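Local structure of 4-hydroxy-tetrahydrodipicolinate synthase (Aquifex aeolicus, 2EHH) at residues Leu50-Glu53 / Glu54-Val58. The protein probably catalyses the condensation of pyruvate with aspartate beta-semialdehyde to 4-hydroxy-tetrahydrodipicolinate, a step of lysine biosynthesis. Sequence-based numbering, arbitrary orientation.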
loop_
_atom_site.group_PDB
_atom_site.type_symbol
_atom_site.label_atom_id
_atom_site.label_comp_id
_atom_site.label_asym_id
_atom_site.label_seq_id
_atom_site.Cartn_x
_atom_site.Cartn_y
_atom_site.Cartn_z
ATOM N N LEU A 50 -10.170 4.860 27.941
ATOM C CA LEU A 50 -11.049 5.526 28.900
ATOM C C LEU A 50 -12.294 4.668 29.038
ATOM O O LEU A 50 -12.807 4.156 28.047
ATOM C CB LEU A 50 -11.467 6.915 28.407
ATOM C CG LEU A 50 -10.418 8.022 28.320
ATOM C CD1 LEU A 50 -11.056 9.278 27.722
ATOM C CD2 LEU A 50 -9.857 8.305 29.703
ATOM N N THR A 51 -12.782 4.504 30.261
ATOM C CA THR A 51 -13.982 3.708 30.462
ATOM C C THR A 51 -15.163 4.528 29.965
ATOM O O THR A 51 -15.094 5.754 29.915
ATOM C CB THR A 51 -14.210 3.384 31.944
ATOM O OG1 THR A 51 -14.650 4.562 32.625
ATOM C CG2 THR A 51 -12.921 2.892 32.583
ATOM N N PHE A 52 -16.238 3.843 29.593
ATOM C CA PHE A 52 -17.445 4.498 29.105
ATOM C C PHE A 52 -17.881 5.595 30.075
ATOM O O PHE A 52 -18.351 6.656 29.661
ATOM C CB PHE A 52 -18.562 3.464 28.950
ATOM C CG PHE A 52 -19.905 4.061 28.653
ATOM C CD1 PHE A 52 -20.229 4.488 27.369
ATOM C CD2 PHE A 52 -20.845 4.213 29.670
ATOM C CE1 PHE A 52 -21.473 5.060 27.102
ATOM C CE2 PHE A 52 -22.086 4.784 29.416
ATOM C CZ PHE A 52 -22.402 5.209 28.129
ATOM N N GLU A 53 -17.714 5.333 31.367
ATOM C CA GLU A 53 -18.094 6.296 32.392
ATOM C C GLU A 53 -17.138 7.485 32.459
ATOM O O GLU A 53 -17.555 8.610 32.744
ATOM C CB GLU A 53 -18.172 5.605 33.755
ATOM C CG GLU A 53 -18.320 6.558 34.926
ATOM C CD GLU A 53 -18.640 5.837 36.222
ATOM O OE1 GLU A 53 -17.948 4.846 36.542
ATOM O OE2 GLU A 53 -19.582 6.266 36.925
ATOM N N GLU A 54 -15.855 7.240 32.214
ATOM C CA GLU A 54 -14.888 8.329 32.234
ATOM C C GLU A 54 -15.200 9.230 31.045
ATOM O O GLU A 54 -15.052 10.448 31.132
ATOM C CB GLU A 54 -13.451 7.792 32.150
ATOM C CG GLU A 54 -12.974 7.128 33.437
ATOM C CD GLU A 54 -11.601 6.489 33.303
ATOM O OE1 GLU A 54 -11.367 5.799 32.288
ATOM O OE2 GLU A 54 -10.764 6.668 34.215
ATOM N N HIS A 55 -15.643 8.626 29.942
ATOM C CA HIS A 55 -16.006 9.385 28.747
ATOM C C HIS A 55 -17.105 10.380 29.088
ATOM O O HIS A 55 -17.001 11.566 28.780
ATOM C CB HIS A 55 -16.538 8.470 27.638
ATOM C CG HIS A 55 -15.510 8.056 26.633
ATOM N ND1 HIS A 55 -14.549 7.102 26.896
ATOM C CD2 HIS A 55 -15.311 8.445 25.350
ATOM C CE1 HIS A 55 -13.807 6.919 25.819
ATOM N NE2 HIS A 55 -14.248 7.721 24.866
ATOM N N GLU A 56 -18.174 9.894 29.711
ATOM C CA GLU A 56 -19.276 10.779 30.049
ATOM C C GLU A 56 -18.908 11.809 31.112
ATOM O O GLU A 56 -19.382 12.942 31.064
ATOM C CB GLU A 56 -20.517 9.969 30.458
ATOM C CG GLU A 56 -20.339 8.978 31.580
ATOM C CD GLU A 56 -21.490 7.977 31.639
ATOM O OE1 GLU A 56 -22.544 8.234 31.014
ATOM O OE2 GLU A 56 -21.341 6.936 32.315
ATOM N N LYS A 57 -18.038 11.435 32.044
ATOM C CA LYS A 57 -17.618 12.355 33.099
ATOM C C LYS A 57 -16.736 13.474 32.530
ATOM O O LYS A 57 -16.870 14.642 32.908
ATOM C CB LYS A 57 -16.855 11.598 34.186
ATOM C CG LYS A 57 -16.526 12.417 35.431
ATOM C CD LYS A 57 -17.783 12.829 36.194
ATOM C CE LYS A 57 -17.441 13.447 37.549
ATOM N NZ LYS A 57 -16.463 14.572 37.448
ATOM N N VAL A 58 -15.832 13.117 31.624
ATOM C CA VAL A 58 -14.947 14.106 31.016
ATOM C C VAL A 58 -15.733 15.081 30.148
ATOM O O VAL A 58 -15.485 16.287 30.176
ATOM C CB VAL A 58 -13.847 13.426 30.167
ATOM C CG1 VAL A 58 -13.173 14.445 29.255
ATOM C CG2 VAL A 58 -12.812 12.796 31.091
#
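Thr51 and Glu54 form a capping box at the start of helix 52-66, which follows strand 37-40 of the TIM barrel. Thr51 is the N-cap. Thr51 OG1 accepts from Glu54 N at 3.0 Å. In return, Thr51 N donates to Glu54 OE1 at 2.8 Å, nearly straight at 172° and on the anti lone pair of that oxygen. Glu54 reaches back because its CG is anti to the carbonyl carbon (chi1 -73°) and the chain beyond is extended. The same OE1 makes a salt bridge with Arg267. Without the Glu54 carboxylate, as with an alanine here, Thr51 N would probably lose its acceptor and Arg267 its partner.

Thr51 O takes the first helical bond, from His55 N at 2.9 Å. His55 ND1 adds a weak bond of 3.4 Å to Thr51 O, which lies at the ring edge. Leu50 CD1 sits over one face of the His55 ring, offset toward the rim, and Leu50 CB comes within 3.4 Å of His55 ND1. On another side of the turn, the Glu56 carboxylate lies obliquely beside the Phe52 ring, with Glu56 OE2 3.7 Å from Phe52 CE2.

Around this turn, His55 and Phe52 pack on Leu87 of helix 81-93, and Glu54 touches Val18 of strand 17-18. Val58 meets Tyr20 and Leu23 of helix 20-31, so the helix start is set between its two neighbouring helices, within the beta-alpha-beta unit that leads to strand 71-75.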